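Local atomic coordinates of Maltose/maltodextrin transport permease homologue (Bdellovibrio bacteriovorus HD100, PDB entry 6FFL), a protein that binds maltotriose in its MalE-like solute-binding domain, the part present here, and as a whole probably carries maltodextrins across the membrane as an ABC transporter permease. Residues A[106-114]-A[309-317]; A[261-269]-A[334-342]. All coordinates share one frame; numbering follows the deposited sequence.

Contact 1: residues A[106-114]-A[309-317]; sequences YMIGDAVGN and VLPSNLQAR. With GLC (alpha-D-glucopyranose), chain B.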
# COMPACT_ATOMS: atom_id res chain seq x y z
N TYR A 106 -14.21 11.31 2.92
CA TYR A 106 -13.87 11.67 1.55
C TYR A 106 -13.59 10.47 0.65
O TYR A 106 -13.40 10.65 -0.55
CB TYR A 106 -12.65 12.62 1.54
CG TYR A 106 -12.97 14.00 2.09
CD1 TYR A 106 -13.61 14.96 1.31
CD2 TYR A 106 -12.62 14.35 3.39
CE1 TYR A 106 -13.90 16.23 1.82
CE2 TYR A 106 -12.91 15.60 3.91
CZ TYR A 106 -13.54 16.53 3.12
OH TYR A 106 -13.82 17.77 3.64
N MET A 107 -13.57 9.25 1.20
CA MET A 107 -13.17 8.08 0.45
C MET A 107 -13.96 6.87 0.95
O MET A 107 -14.21 6.75 2.15
CB MET A 107 -11.66 7.82 0.61
CG MET A 107 -11.22 6.48 0.10
SD MET A 107 -9.45 6.17 0.30
CE MET A 107 -8.74 7.33 -0.88
N ILE A 108 -14.33 5.97 0.03
CA ILE A 108 -14.84 4.66 0.44
C ILE A 108 -14.06 3.59 -0.32
O ILE A 108 -14.03 3.59 -1.56
CB ILE A 108 -16.35 4.51 0.21
CG1 ILE A 108 -16.76 3.07 0.48
CG2 ILE A 108 -16.77 4.93 -1.21
CD1 ILE A 108 -16.76 2.73 1.95
N GLY A 109 -13.45 2.68 0.43
CA GLY A 109 -12.69 1.60 -0.15
C GLY A 109 -13.50 0.34 -0.33
O GLY A 109 -14.49 0.11 0.37
N ASP A 110 -13.06 -0.48 -1.29
CA ASP A 110 -13.73 -1.74 -1.59
C ASP A 110 -13.11 -2.92 -0.85
O ASP A 110 -13.67 -4.02 -0.88
CB ASP A 110 -13.72 -2.00 -3.10
CG ASP A 110 -12.33 -1.87 -3.74
OD1 ASP A 110 -11.43 -1.23 -3.15
OD2 ASP A 110 -12.15 -2.40 -4.86
N ALA A 111 -11.99 -2.71 -0.16
CA ALA A 111 -11.33 -3.77 0.58
C ALA A 111 -10.64 -3.15 1.78
O ALA A 111 -10.59 -1.93 1.94
CB ALA A 111 -10.33 -4.54 -0.30
N VAL A 112 -10.11 -4.00 2.65
CA VAL A 112 -9.32 -3.54 3.78
C VAL A 112 -8.01 -4.31 3.76
O VAL A 112 -8.00 -5.52 3.51
CB VAL A 112 -10.08 -3.71 5.11
CG1 VAL A 112 -9.16 -3.52 6.31
CG2 VAL A 112 -11.25 -2.71 5.18
N GLY A 113 -6.91 -3.61 4.00
CA GLY A 113 -5.62 -4.27 4.01
C GLY A 113 -4.54 -3.27 3.65
O GLY A 113 -4.21 -2.41 4.47
N ASN A 114 -4.00 -3.37 2.45
CA ASN A 114 -2.92 -2.51 1.98
C ASN A 114 -1.67 -2.67 2.83
O ASN A 114 -0.85 -1.76 2.92
CB ASN A 114 -3.38 -1.04 1.96
CG ASN A 114 -2.55 -0.21 1.00
OD1 ASN A 114 -2.37 -0.59 -0.15
ND2 ASN A 114 -2.04 0.93 1.48
N VAL A 309 -8.45 -10.57 -1.58
CA VAL A 309 -8.38 -9.54 -0.55
C VAL A 309 -9.66 -9.52 0.30
O VAL A 309 -10.68 -10.09 -0.09
CB VAL A 309 -8.10 -8.16 -1.16
CG1 VAL A 309 -6.73 -8.16 -1.85
CG2 VAL A 309 -9.20 -7.77 -2.15
N LEU A 310 -9.59 -8.85 1.44
CA LEU A 310 -10.69 -8.81 2.41
C LEU A 310 -11.68 -7.70 2.06
O LEU A 310 -11.29 -6.53 2.02
CB LEU A 310 -10.13 -8.58 3.81
CG LEU A 310 -11.12 -8.53 4.97
CD1 LEU A 310 -11.74 -9.90 5.20
CD2 LEU A 310 -10.42 -7.99 6.22
N PRO A 311 -12.96 -8.01 1.86
CA PRO A 311 -13.94 -6.94 1.59
C PRO A 311 -14.00 -5.91 2.71
O PRO A 311 -13.79 -6.22 3.89
CB PRO A 311 -15.28 -7.70 1.49
CG PRO A 311 -14.87 -9.06 1.00
CD PRO A 311 -13.57 -9.34 1.72
N SER A 312 -14.36 -4.69 2.34
CA SER A 312 -14.65 -3.67 3.33
C SER A 312 -16.06 -3.79 3.89
O SER A 312 -16.31 -3.37 5.03
CB SER A 312 -14.46 -2.29 2.71
OG SER A 312 -15.30 -2.14 1.58
N ASN A 313 -17.00 -4.32 3.12
CA ASN A 313 -18.37 -4.47 3.60
C ASN A 313 -18.43 -5.61 4.61
O ASN A 313 -17.93 -6.70 4.36
CB ASN A 313 -19.31 -4.73 2.43
CG ASN A 313 -20.74 -4.91 2.87
OD1 ASN A 313 -21.11 -5.96 3.40
ND2 ASN A 313 -21.57 -3.88 2.68
N LEU A 314 -19.03 -5.33 5.78
CA LEU A 314 -18.97 -6.28 6.88
C LEU A 314 -19.77 -7.54 6.59
O LEU A 314 -19.31 -8.65 6.86
CB LEU A 314 -19.46 -5.62 8.18
CG LEU A 314 -18.60 -4.41 8.62
CD1 LEU A 314 -19.18 -3.72 9.85
CD2 LEU A 314 -17.14 -4.80 8.86
N GLN A 315 -20.99 -7.40 6.04
CA GLN A 315 -21.77 -8.59 5.72
C GLN A 315 -21.14 -9.41 4.60
O GLN A 315 -21.31 -10.64 4.57
CB GLN A 315 -23.21 -8.22 5.35
CG GLN A 315 -24.18 -9.42 5.26
CD GLN A 315 -24.25 -10.26 6.54
OE1 GLN A 315 -24.04 -9.77 7.63
NE2 GLN A 315 -24.57 -11.55 6.38
N ALA A 316 -20.43 -8.77 3.67
CA ALA A 316 -19.79 -9.52 2.59
C ALA A 316 -18.76 -10.51 3.12
O ALA A 316 -18.46 -11.52 2.45
CB ALA A 316 -19.12 -8.56 1.60
N ARG A 317 -18.19 -10.25 4.30
CA ARG A 317 -17.20 -11.13 4.89
C ARG A 317 -17.80 -12.46 5.36
O ARG A 317 -17.03 -13.36 5.71
CB ARG A 317 -16.52 -10.44 6.06
CG ARG A 317 -15.74 -9.19 5.66
CD ARG A 317 -15.12 -8.51 6.86
NE ARG A 317 -14.33 -7.35 6.44
CZ ARG A 317 -13.72 -6.52 7.28
NH1 ARG A 317 -13.83 -6.70 8.59
NH2 ARG A 317 -13.01 -5.50 6.81
C1 GLC B . 1.33 0.26 -2.54
C2 GLC B . 0.35 0.83 -1.53
C3 GLC B . 0.47 2.34 -1.37
C4 GLC B . 1.94 2.66 -1.08
C5 GLC B . 2.80 2.11 -2.22
C6 GLC B . 4.28 2.42 -1.98
O2 GLC B . -0.98 0.48 -1.95
O3 GLC B . -0.34 2.75 -0.26
O4 GLC B . 2.11 4.07 -1.03
O5 GLC B . 2.65 0.70 -2.25
O6 GLC B . 5.03 2.22 -3.20
O HOH W 1 -7.00 -7.93 2.62
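Ser312 and Val112 reach across to the opposite segment from the two ends of a short antiparallel pairing. The hydroxyl of Ser312 sits between its own backbone N and carbonyl carbon (chi1 58°), which brings OG to 2.7 Å from Gly109 O; it donates this bond from a position tilted well off the carbonyl plane. Ser312 N adds a weak bond to Asp110 O. Past the Ala111-Pro311 pair, Val112 N donates to Leu310 O at 2.9 Å. A water extends the pairing by donating to Val112 O and accepting from Leu310 N at 3.0 Å.

Arg317 supplies the flat group on one flank. Its chain is extended from CG to NE, and NE and NH2 both point at Pro311 O, at 2.8 Å for NE, with the acceptor in the guanidinium plane. This two-nitrogen grip should fix the rotation of the group. Leu310 CD2 lies over one face and Leu314 CD2 over the opposite one, both offset toward the rim. Val112 crosses the arginine at about a right angle, its CG2 meeting the guanidinium edge in plane, 3.7 Å from NH2. A salt bridge from NH2 to Asp94 gives the charge a second partner. On the other flank, Ala111 CB packs against Val309 CG2 at 3.9 Å.

Beyond the pairing, Asn114 turns to the sugar: OD1 accepts from glucose O2 at 2.5 Å and ND2 donates to O3 in a nearly straight bond (178°). Lys270 also bonds OD1, which would help orient the amide. The whole is a two-stranded antiparallel link in a periplasmic-binding-protein fold, leading directly into the maltotriose pocket.

Contact 2: residues A[261-269]-A[334-342]; sequences KWPSPLVGT and IMEVGTPMP
Leu266 and Val267 pair in parallel with Thr339 and Pro340, an edge of the mixed sheet in this periplasmic-binding-protein fold. Three backbone bonds define the register: Thr339 N to Pro265 O, Val267 N to Thr339 O at 2.9 Å, and Met341 N to Val267 O at 2.8 Å.

The side chains divide between two sides of the pairing. Leu266 shares a face with Thr339, its CD2 lying 3.5 Å from OG1, while CD1 touches Met341 SD, the two side chains crossing at about a right angle. Val267 instead packs both methyls against Met335 of helix 328-335, CG1 being 3.9 Å from SD. A type I turn from Met335 to Gly338 leads the chain toward the strand at 339-340.

Outside this shell, Trp351 and Phe165 pack on Leu266, and Phe165 also touches Met341, whose side chain contacts a glucose unit in the pocket. Back between the two segments, a water joins Ser264 O to Thr339 OG1, and Ser264 also makes a direct bond. With OG anti to the backbone N (chi1 -172°), its hydroxyl is directed to the turn, donating to a lone pair of Val337 O, in the carbonyl plane, at 2.7 Å.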
# COMPACT_ATOMS: atom_id res chain seq x y z
N LYS A 261 10.29 -6.50 19.17
CA LYS A 261 9.11 -5.85 18.62
C LYS A 261 8.86 -6.32 17.20
O LYS A 261 9.79 -6.42 16.39
CB LYS A 261 9.24 -4.33 18.64
CG LYS A 261 9.72 -3.75 19.97
CD LYS A 261 8.73 -3.98 21.08
CE LYS A 261 9.30 -3.54 22.44
NZ LYS A 261 9.97 -4.64 23.24
N TRP A 262 7.60 -6.56 16.90
CA TRP A 262 7.17 -6.84 15.53
C TRP A 262 7.14 -5.56 14.72
O TRP A 262 6.53 -4.57 15.14
CB TRP A 262 5.77 -7.45 15.53
CG TRP A 262 5.68 -8.80 16.15
CD1 TRP A 262 5.21 -9.11 17.39
CD2 TRP A 262 6.08 -10.03 15.55
NE1 TRP A 262 5.30 -10.47 17.60
CE2 TRP A 262 5.82 -11.05 16.48
CE3 TRP A 262 6.62 -10.36 14.30
CZ2 TRP A 262 6.09 -12.40 16.21
CZ3 TRP A 262 6.88 -11.70 14.03
CH2 TRP A 262 6.62 -12.69 14.98
N PRO A 263 7.78 -5.53 13.55
CA PRO A 263 7.53 -4.44 12.61
C PRO A 263 6.04 -4.29 12.36
O PRO A 263 5.30 -5.28 12.26
CB PRO A 263 8.30 -4.87 11.35
CG PRO A 263 9.45 -5.69 11.93
CD PRO A 263 8.82 -6.45 13.08
N SER A 264 5.59 -3.05 12.29
CA SER A 264 4.16 -2.76 12.31
C SER A 264 3.73 -2.27 10.93
O SER A 264 3.99 -1.11 10.58
CB SER A 264 3.86 -1.71 13.38
OG SER A 264 2.47 -1.55 13.54
N PRO A 265 3.08 -3.10 10.12
CA PRO A 265 2.61 -2.63 8.82
C PRO A 265 1.54 -1.57 8.99
O PRO A 265 0.82 -1.54 9.99
CB PRO A 265 2.03 -3.89 8.17
CG PRO A 265 1.64 -4.75 9.31
CD PRO A 265 2.60 -4.46 10.44
N LEU A 266 1.46 -0.66 8.02
CA LEU A 266 0.36 0.30 7.98
C LEU A 266 -0.86 -0.36 7.35
O LEU A 266 -0.78 -0.89 6.24
CB LEU A 266 0.76 1.55 7.20
CG LEU A 266 1.83 2.34 7.95
CD1 LEU A 266 2.50 3.35 7.04
CD2 LEU A 266 1.23 3.03 9.18
N VAL A 267 -1.98 -0.34 8.06
CA VAL A 267 -3.19 -1.03 7.64
C VAL A 267 -4.21 0.02 7.25
O VAL A 267 -4.39 1.02 7.96
CB VAL A 267 -3.74 -1.94 8.76
CG1 VAL A 267 -5.03 -2.63 8.32
CG2 VAL A 267 -2.68 -2.99 9.12
N GLY A 268 -4.87 -0.19 6.12
CA GLY A 268 -5.84 0.80 5.68
C GLY A 268 -6.67 0.33 4.51
O GLY A 268 -7.17 -0.79 4.51
N THR A 269 -6.81 1.19 3.50
CA THR A 269 -7.62 0.84 2.34
C THR A 269 -7.08 1.57 1.12
O THR A 269 -6.21 2.44 1.21
CB THR A 269 -9.10 1.19 2.58
OG1 THR A 269 -9.92 0.55 1.59
CG2 THR A 269 -9.34 2.71 2.50
N ILE A 334 -1.41 -10.86 10.82
CA ILE A 334 -0.42 -9.87 10.41
C ILE A 334 -0.92 -8.46 10.71
O ILE A 334 -0.19 -7.63 11.25
CB ILE A 334 -0.09 -10.05 8.91
CG1 ILE A 334 0.67 -11.36 8.69
CG2 ILE A 334 0.70 -8.84 8.37
CD1 ILE A 334 0.64 -11.83 7.25
N MET A 335 -2.19 -8.19 10.38
CA MET A 335 -2.77 -6.88 10.63
C MET A 335 -2.91 -6.58 12.12
O MET A 335 -2.99 -5.40 12.50
CB MET A 335 -4.12 -6.77 9.93
CG MET A 335 -4.02 -6.65 8.40
SD MET A 335 -5.62 -6.37 7.61
CE MET A 335 -6.37 -8.00 7.74
N GLU A 336 -2.94 -7.61 12.96
CA GLU A 336 -3.14 -7.44 14.39
C GLU A 336 -2.02 -6.61 15.02
O GLU A 336 -2.25 -5.89 16.00
CB GLU A 336 -3.23 -8.83 15.04
CG GLU A 336 -3.03 -8.91 16.53
CD GLU A 336 -2.98 -10.36 16.99
OE1 GLU A 336 -3.87 -11.15 16.59
OE2 GLU A 336 -2.04 -10.72 17.75
N VAL A 337 -0.81 -6.69 14.49
CA VAL A 337 0.28 -5.87 15.02
C VAL A 337 0.54 -4.65 14.15
O VAL A 337 1.58 -4.00 14.30
CB VAL A 337 1.57 -6.69 15.22
CG1 VAL A 337 1.35 -7.76 16.29
CG2 VAL A 337 2.03 -7.33 13.92
N GLY A 338 -0.37 -4.32 13.24
CA GLY A 338 -0.24 -3.14 12.41
C GLY A 338 -0.76 -1.90 13.12
O GLY A 338 -1.26 -1.95 14.24
N THR A 339 -0.61 -0.76 12.45
CA THR A 339 -1.24 0.46 12.92
C THR A 339 -1.97 1.12 11.76
O THR A 339 -1.60 0.93 10.60
CB THR A 339 -0.23 1.45 13.53
OG1 THR A 339 0.58 2.01 12.50
CG2 THR A 339 0.67 0.78 14.57
N PRO A 340 -3.02 1.89 12.04
CA PRO A 340 -3.84 2.44 10.95
C PRO A 340 -3.06 3.46 10.12
O PRO A 340 -2.30 4.26 10.65
CB PRO A 340 -5.01 3.11 11.68
CG PRO A 340 -5.01 2.52 13.05
CD PRO A 340 -3.59 2.20 13.37
N MET A 341 -3.30 3.43 8.81
CA MET A 341 -2.70 4.40 7.92
C MET A 341 -3.13 5.81 8.31
O MET A 341 -4.34 6.07 8.38
CB MET A 341 -3.11 4.11 6.48
CG MET A 341 -2.60 5.12 5.45
SD MET A 341 -0.81 4.89 5.21
CE MET A 341 -0.72 4.66 3.44
N PRO A 342 -2.21 6.73 8.58
CA PRO A 342 -2.62 8.12 8.83
C PRO A 342 -2.95 8.81 7.51
O PRO A 342 -2.39 8.47 6.46
CB PRO A 342 -1.39 8.74 9.51
CG PRO A 342 -0.23 7.95 8.99
CD PRO A 342 -0.75 6.53 8.74
O HOH W 2 4.05 -4.28 16.46
O HOH W 3 3.16 1.24 11.71

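Overall arrangement
From the N terminus, the chain first runs through 106-114, then 261-269, 309-317 and 334-342. Contact 1 therefore closes a loop of 194 intervening residues, contact 2 one of 64, and the two cross because their segments alternate. Their centres lie about 16 Å apart, yet they meet directly: Gly268 N is 2.8 Å from Gly113 O and Thr269 OG1 is 2.6 Å from Ala111 O, both probable hydrogen bonds. These bonds, and the chain continuity from strand 104-109 into 111-112, tie the separate two-stranded pairing 111-112 with 310-311 to the mixed sheet, where 266-274 lies between 104-109, antiparallel, and the parallel strand 339-340. Both contacts reach the sugar pocket.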